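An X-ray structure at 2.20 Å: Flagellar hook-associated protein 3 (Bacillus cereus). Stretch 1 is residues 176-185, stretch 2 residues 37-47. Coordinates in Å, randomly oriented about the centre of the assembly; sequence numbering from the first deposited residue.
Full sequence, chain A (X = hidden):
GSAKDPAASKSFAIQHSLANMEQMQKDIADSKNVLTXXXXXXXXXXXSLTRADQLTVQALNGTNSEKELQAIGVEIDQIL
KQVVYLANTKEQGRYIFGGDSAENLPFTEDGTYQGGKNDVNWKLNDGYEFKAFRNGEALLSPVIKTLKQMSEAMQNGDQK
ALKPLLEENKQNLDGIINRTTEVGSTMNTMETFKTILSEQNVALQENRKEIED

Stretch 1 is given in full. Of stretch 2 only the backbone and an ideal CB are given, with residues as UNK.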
ATOM      1  N   ILE A 176      -7.749  -3.693  -4.158  1.00 20.27           N
ATOM      2  CA  ILE A 176      -6.358  -3.811  -3.680  1.00 18.81           C
ATOM      3  C   ILE A 176      -5.455  -4.313  -4.816  1.00 19.89           C
ATOM      4  O   ILE A 176      -4.308  -3.886  -4.956  1.00 18.84           O
ATOM      5  CB  ILE A 176      -6.232  -4.819  -2.518  1.00 18.66           C
ATOM      6  CG1 ILE A 176      -6.986  -4.305  -1.269  1.00 18.14           C
ATOM      7  CG2 ILE A 176      -4.741  -5.191  -2.292  1.00 18.52           C
ATOM      8  CD1 ILE A 176      -6.425  -3.023  -0.625  1.00 17.45           C
ATOM      9  N   ILE A 177      -5.973  -5.222  -5.621  1.00 21.92           N
ATOM     10  CA  ILE A 177      -5.187  -5.712  -6.779  1.00 24.04           C
ATOM     11  C   ILE A 177      -4.880  -4.558  -7.762  1.00 24.14           C
ATOM     12  O   ILE A 177      -3.762  -4.403  -8.201  1.00 23.62           O
ATOM     13  CB  ILE A 177      -5.898  -6.828  -7.518  1.00 27.42           C
ATOM     14  CG1 ILE A 177      -6.022  -8.076  -6.624  1.00 28.16           C
ATOM     15  CG2 ILE A 177      -5.190  -7.148  -8.868  1.00 30.42           C
ATOM     16  CD1 ILE A 177      -6.968  -9.175  -7.211  1.00 32.33           C
ATOM     17  N   ASN A 178      -5.889  -3.777  -8.132  1.00 25.47           N
ATOM     18  CA  ASN A 178      -5.656  -2.642  -9.026  1.00 26.56           C
ATOM     19  C   ASN A 178      -4.639  -1.668  -8.429  1.00 23.64           C
ATOM     20  O   ASN A 178      -3.781  -1.142  -9.156  1.00 23.38           O
ATOM     21  CB  ASN A 178      -6.947  -1.896  -9.361  1.00 29.08           C
ATOM     22  CG  ASN A 178      -7.918  -2.740 -10.179  1.00 35.16           C
ATOM     23  OD1 ASN A 178      -7.516  -3.694 -10.829  1.00 40.48           O
ATOM     24  ND2 ASN A 178      -9.210  -2.397 -10.129  1.00 35.77           N
ATOM     25  N   ARG A 179      -4.700  -1.404  -7.124  1.00 21.57           N
ATOM     26  CA  ARG A 179      -3.665  -0.509  -6.554  1.00 19.66           C
ATOM     27  C   ARG A 179      -2.265  -1.145  -6.618  1.00 19.14           C
ATOM     28  O   ARG A 179      -1.252  -0.453  -6.844  1.00 18.65           O
ATOM     29  CB  ARG A 179      -3.979  -0.102  -5.115  1.00 18.51           C
ATOM     30  CG  ARG A 179      -2.966   0.886  -4.502  1.00 17.79           C
ATOM     31  CD  ARG A 179      -2.952   2.225  -5.234  1.00 18.76           C
ATOM     32  NE  ARG A 179      -4.229   2.932  -5.141  1.00 20.74           N
ATOM     33  CZ  ARG A 179      -4.594   3.771  -4.159  1.00 21.92           C
ATOM     34  NH1 ARG A 179      -3.762   4.036  -3.134  1.00 21.25           N
ATOM     35  NH2 ARG A 179      -5.800   4.372  -4.207  1.00 24.33           N
ATOM     36  N   THR A 180      -2.192  -2.440  -6.373  1.00 19.70           N
ATOM     37  CA  THR A 180      -0.921  -3.128  -6.398  1.00 20.98           C
ATOM     38  C   THR A 180      -0.316  -2.965  -7.791  1.00 23.05           C
ATOM     39  O   THR A 180       0.875  -2.733  -7.927  1.00 23.73           O
ATOM     40  CB  THR A 180      -1.097  -4.612  -6.070  1.00 22.58           C
ATOM     41  OG1 THR A 180      -1.644  -4.710  -4.754  1.00 22.72           O
ATOM     42  CG2 THR A 180       0.226  -5.344  -6.104  1.00 24.68           C
ATOM     43  N   THR A 181      -1.155  -3.025  -8.810  1.00 24.92           N
ATOM     44  CA  THR A 181      -0.718  -2.909 -10.181  1.00 28.16           C
ATOM     45  C   THR A 181      -0.242  -1.498 -10.530  1.00 27.39           C
ATOM     46  O   THR A 181       0.805  -1.339 -11.179  1.00 26.34           O
ATOM     47  CB  THR A 181      -1.845  -3.310 -11.108  1.00 31.49           C
ATOM     48  OG1 THR A 181      -2.023  -4.723 -10.981  1.00 36.46           O
ATOM     49  CG2 THR A 181      -1.498  -2.981 -12.570  1.00 36.71           C
ATOM     50  N   GLU A 182      -1.002  -0.490 -10.088  1.00 25.68           N
ATOM     51  CA  GLU A 182      -0.594   0.898 -10.239  1.00 26.18           C
ATOM     52  C   GLU A 182       0.748   1.129  -9.524  1.00 23.49           C
ATOM     53  O   GLU A 182       1.636   1.779 -10.059  1.00 24.42           O
ATOM     54  CB  GLU A 182      -1.685   1.852  -9.732  1.00 27.30           C
ATOM     55  CG  GLU A 182      -1.281   3.338  -9.752  1.00 31.54           C
ATOM     56  CD  GLU A 182      -2.326   4.328  -9.138  1.00 37.95           C
ATOM     57  OE1 GLU A 182      -3.422   3.918  -8.636  1.00 38.70           O
ATOM     58  OE2 GLU A 182      -2.027   5.553  -9.181  1.00 43.13           O
ATOM     59  N   VAL A 183       0.918   0.565  -8.334  1.00 21.67           N
ATOM     60  CA  VAL A 183       2.148   0.729  -7.612  1.00 19.48           C
ATOM     61  C   VAL A 183       3.344   0.012  -8.303  1.00 20.60           C
ATOM     62  O   VAL A 183       4.443   0.559  -8.367  1.00 19.87           O
ATOM     63  CB  VAL A 183       2.010   0.311  -6.121  1.00 19.32           C
ATOM     64  CG1 VAL A 183       3.388   0.267  -5.477  1.00 16.74           C
ATOM     65  CG2 VAL A 183       1.095   1.317  -5.309  1.00 19.71           C
ATOM     66  N   GLY A 184       3.126  -1.207  -8.786  1.00 22.02           N
ATOM     67  CA  GLY A 184       4.096  -1.949  -9.621  1.00 23.95           C
ATOM     68  C   GLY A 184       4.610  -1.157 -10.826  1.00 25.21           C
ATOM     69  O   GLY A 184       5.808  -1.167 -11.133  1.00 26.23           O
ATOM     70  N   SER A 185       3.692  -0.450 -11.469  1.00 25.40           N
ATOM     71  CA  SER A 185       3.950   0.397 -12.630  1.00 26.87           C
ATOM     72  C   SER A 185       4.866   1.599 -12.285  1.00 23.81           C
ATOM     73  O   SER A 185       5.857   1.872 -12.970  1.00 21.74           O
ATOM     74  CB  SER A 185       2.576   0.844 -13.155  1.00 29.39           C
ATOM     75  OG  SER A 185       2.668   1.618 -14.319  1.00 35.75           O
ATOM     76  N   UNK A  37       7.926  -0.724   0.069  1.00 17.41           N
ATOM     77  CA  UNK A  37       7.192  -0.940   1.307  1.00 18.09           C
ATOM     78  C   UNK A  37       5.706  -0.926   1.024  1.00 16.86           C
ATOM     79  O   UNK A  37       4.963  -1.736   1.573  1.00 17.52           O
ATOM     80  CB  UNK A  37       7.551   0.118   2.352  1.00 18.09           C
ATOM     81  N   UNK A  38       5.279   0.001   0.173  1.00 15.14           N
ATOM     82  CA  UNK A  38       3.908   0.085  -0.231  1.00 14.68           C
ATOM     83  C   UNK A  38       3.450  -1.196  -0.921  1.00 16.06           C
ATOM     84  O   UNK A  38       2.393  -1.746  -0.606  1.00 16.36           O
ATOM     85  CB  UNK A  38       3.708   1.291  -1.151  1.00 14.68           C
ATOM     86  N   UNK A  39       4.242  -1.679  -1.861  1.00 16.93           N
ATOM     87  CA  UNK A  39       3.841  -2.828  -2.626  1.00 19.95           C
ATOM     88  C   UNK A  39       3.769  -4.093  -1.743  1.00 20.05           C
ATOM     89  O   UNK A  39       2.876  -4.926  -1.911  1.00 20.30           O
ATOM     90  CB  UNK A  39       4.811  -3.036  -3.790  1.00 19.95           C
ATOM     91  N   UNK A  40       4.712  -4.209  -0.811  1.00 19.89           N
ATOM     92  CA  UNK A  40       4.775  -5.329   0.115  1.00 21.23           C
ATOM     93  C   UNK A  40       3.563  -5.322   1.060  1.00 20.25           C
ATOM     94  O   UNK A  40       3.023  -6.372   1.360  1.00 20.79           O
ATOM     95  CB  UNK A  40       6.078  -5.281   0.916  1.00 21.23           C
ATOM     96  N   UNK A  41       3.142  -4.135   1.515  1.00 18.22           N
ATOM     97  CA  UNK A  41       1.966  -3.971   2.358  1.00 17.44           C
ATOM     98  C   UNK A  41       0.700  -4.377   1.598  1.00 17.59           C
ATOM     99  O   UNK A  41      -0.145  -5.133   2.105  1.00 18.04           O
ATOM    100  CB  UNK A  41       1.856  -2.525   2.845  1.00 17.44           C
ATOM    101  N   UNK A  42       0.590  -3.931   0.359  1.00 17.18           N
ATOM    102  CA  UNK A  42      -0.534  -4.312  -0.503  1.00 16.98           C
ATOM    103  C   UNK A  42      -0.615  -5.808  -0.757  1.00 17.69           C
ATOM    104  O   UNK A  42      -1.737  -6.367  -0.765  1.00 18.40           O
ATOM    105  CB  UNK A  42      -0.432  -3.580  -1.843  1.00 16.98           C
ATOM    106  N   UNK A  43       0.539  -6.454  -0.948  1.00 18.28           N
ATOM    107  CA  UNK A  43       0.576  -7.912  -1.171  1.00 20.86           C
ATOM    108  C   UNK A  43       0.165  -8.647   0.117  1.00 21.02           C
ATOM    109  O   UNK A  43      -0.524  -9.652   0.076  1.00 22.70           O
ATOM    110  CB  UNK A  43       1.971  -8.356  -1.617  1.00 20.86           C
ATOM    111  N   UNK A  44       0.542  -8.104   1.263  1.00 19.95           N
ATOM    112  CA  UNK A  44       0.167  -8.652   2.517  1.00 20.26           C
ATOM    113  C   UNK A  44      -1.343  -8.551   2.713  1.00 19.65           C
ATOM    114  O   UNK A  44      -1.937  -9.484   3.250  1.00 20.70           O
ATOM    115  CB  UNK A  44       0.919  -7.945   3.646  1.00 20.26           C
ATOM    116  N   UNK A  45      -1.954  -7.438   2.282  1.00 18.49           N
ATOM    117  CA  UNK A  45      -3.407  -7.306   2.309  1.00 18.64           C
ATOM    118  C   UNK A  45      -4.071  -8.287   1.329  1.00 19.57           C
ATOM    119  O   UNK A  45      -5.003  -8.959   1.708  1.00 20.31           O
ATOM    120  CB  UNK A  45      -3.811  -5.869   1.974  1.00 18.64           C
ATOM    121  N   UNK A  46      -3.567  -8.390   0.094  1.00 20.36           N
ATOM    122  CA  UNK A  46      -4.105  -9.314  -0.910  1.00 23.14           C
ATOM    123  C   UNK A  46      -4.162 -10.745  -0.364  1.00 24.89           C
ATOM    124  O   UNK A  46      -5.142 -11.433  -0.514  1.00 26.74           O
ATOM    125  CB  UNK A  46      -3.256  -9.270  -2.182  1.00 23.14           C
ATOM    126  N   UNK A  47      -3.094 -11.162   0.294  1.00 24.87           N
ATOM    127  CA  UNK A  47      -2.975 -12.496   0.895  1.00 26.54           C
ATOM    128  C   UNK A  47      -4.003 -12.669   2.011  1.00 25.13           C
ATOM    129  O   UNK A  47      -4.647 -13.724   2.123  1.00 26.17           O
ATOM    130  CB  UNK A  47      -1.562 -12.720   1.437  1.00 26.54           C
TER

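The two helices run nearly antiparallel, at 158° with axes 9.6 Å apart, so stretch 2 passes Val183 first and Ile176 last. No hydrogen bond crosses between them, and the contacts that form are van der Waals packing.

Position 37 has helical backbone angles and nothing of stretch 1 within 5.5 Å of its CB, so almost any helix-compatible residue would suit; it is Gln37.

At position 38 CA-to-CB points toward stretch 1, with the ideal CB 4.5 Å from Val183 CG1. A small or medium side chain, such as alanine, valine or threonine, would fit. It is Thr38, whose CG2 lies 4.0 Å from Val183 CG2; its OG1 is hydrogen-bonded elsewhere in the structure.

Position 39 points sideways, its ideal CB 4.0 Å from Val183 CG1. Beyond Val183 the chain can run on along Gly184, so a long side chain with an aliphatic stem would suit, polar or not. It is Glu39: CB packs 3.9 Å from Val183 CG1, and OE2 comes within 4.1 Å of Gly184 CA.

Positions 40 and 41 are both out of reach and leave the choice open. They are Asn40 and Thr41; Thr41 OG1 donates to Gln37 O at 2.7 Å, one turn back.

Position 42 is the centre of the contact. Its CB points toward a hollow formed by Ile176, Arg179, Thr180 and Val183, and the ideal CB is 3.4 Å from Thr180 OG1. Thr180 OG1 already donates to Ile176 O (2.8 Å), so the site does not require a polar partner; leucine, methionine or isoleucine would suit. It is Leu42, a knob in this hole, with 90 Å² of its surface covered by stretch 1. CD1 meets Val183 CG2 at 3.9 Å and Arg179 CG at 3.8 Å, while CD2 lies 4.2 Å from Ile176 CG2.

Position 43 points sideways, with no stretch 1 atom within 5.5 Å of its CB. Only a longer chain could reach across, and polar ones are well tolerated. It is Gln43, whose CD approaches Thr180 CG2 at 4.0 Å.

Position 44 is out of reach, and its ordinary helical angles do not demand glycine; it is nevertheless Gly44.

Position 45 points toward Ile176, the ideal CB 4.4 Å from its CG2, favouring an aliphatic residue. It is Val45, with CG1 4.0 Å from Ile176 CG1.

At position 46 CB points sideways, 4.3 Å from Ile176 CG2, and Ile177 lies farther out. A flexible apolar chain could touch both. In Leu46, CD1 reaches Ile177 CG1 at 3.7 Å.

Position 47 is again out of reach, so stretch 1 sets no preference; it is Lys47.

Stretch 2, residues 37-47: QTENTLQGVLK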
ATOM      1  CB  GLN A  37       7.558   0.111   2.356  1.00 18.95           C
ATOM      2  CG  GLN A  37       8.939  -0.094   2.978  1.00 24.08           C
ATOM      3  CD  GLN A  37       9.131   0.677   4.308  1.00 30.59           C
ATOM      4  OE1 GLN A  37       8.203   0.804   5.127  1.00 32.82           O
ATOM      5  NE2 GLN A  37      10.341   1.177   4.519  1.00 32.74           N
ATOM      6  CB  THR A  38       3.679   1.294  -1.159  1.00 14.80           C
ATOM      7  OG1 THR A  38       4.182   2.493  -0.534  1.00 15.12           O
ATOM      8  CG2 THR A  38       2.211   1.442  -1.470  1.00 15.65           C
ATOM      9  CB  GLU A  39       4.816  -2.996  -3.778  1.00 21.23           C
ATOM     10  CG  GLU A  39       4.473  -4.058  -4.709  1.00 29.00           C
ATOM     11  CD  GLU A  39       5.546  -4.231  -5.787  1.00 35.19           C
ATOM     12  OE1 GLU A  39       6.696  -3.843  -5.517  1.00 40.04           O
ATOM     13  OE2 GLU A  39       5.226  -4.735  -6.886  1.00 41.98           O
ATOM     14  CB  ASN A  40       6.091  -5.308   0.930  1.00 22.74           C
ATOM     15  CG  ASN A  40       7.323  -5.739   0.118  1.00 26.73           C
ATOM     16  OD1 ASN A  40       7.224  -6.195  -1.029  1.00 31.49           O
ATOM     17  ND2 ASN A  40       8.505  -5.624   0.738  1.00 28.46           N
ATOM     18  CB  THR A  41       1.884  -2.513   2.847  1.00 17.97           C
ATOM     19  OG1 THR A  41       3.116  -2.203   3.513  1.00 19.18           O
ATOM     20  CG2 THR A  41       0.708  -2.264   3.785  1.00 17.58           C
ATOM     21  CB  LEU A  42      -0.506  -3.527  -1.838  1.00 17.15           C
ATOM     22  CG  LEU A  42      -0.868  -2.053  -1.639  1.00 17.26           C
ATOM     23  CD1 LEU A  42      -0.338  -1.239  -2.794  1.00 17.58           C
ATOM     24  CD2 LEU A  42      -2.436  -1.799  -1.428  1.00 18.39           C
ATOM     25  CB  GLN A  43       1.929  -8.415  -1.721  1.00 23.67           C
ATOM     26  CG  GLN A  43       2.456  -7.671  -2.993  1.00 25.93           C
ATOM     27  CD  GLN A  43       2.256  -8.360  -4.335  1.00 35.04           C
ATOM     28  OE1 GLN A  43       3.070  -8.142  -5.271  1.00 38.80           O
ATOM     29  NE2 GLN A  43       1.197  -9.204  -4.465  1.00 36.13           N
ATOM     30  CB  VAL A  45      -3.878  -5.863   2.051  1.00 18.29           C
ATOM     31  CG1 VAL A  45      -5.452  -5.772   2.092  1.00 19.39           C
ATOM     32  CG2 VAL A  45      -3.248  -4.849   3.120  1.00 18.16           C
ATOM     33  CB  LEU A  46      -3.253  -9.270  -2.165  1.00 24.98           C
ATOM     34  CG  LEU A  46      -3.777  -9.799  -3.524  1.00 29.77           C
ATOM     35  CD1 LEU A  46      -3.005  -9.123  -4.692  1.00 32.85           C
ATOM     36  CD2 LEU A  46      -3.608 -11.278  -3.665  1.00 31.46           C
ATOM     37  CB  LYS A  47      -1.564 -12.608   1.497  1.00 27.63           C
ATOM     38  CG  LYS A  47      -0.866 -13.879   1.366  1.00 33.81           C
ATOM     39  CD  LYS A  47       0.655 -13.621   1.287  1.00 38.24           C
ATOM     40  CE  LYS A  47       1.447 -14.876   1.628  1.00 43.94           C
ATOM     41  NZ  LYS A  47       2.899 -14.566   1.735  1.00 47.11           N
TER
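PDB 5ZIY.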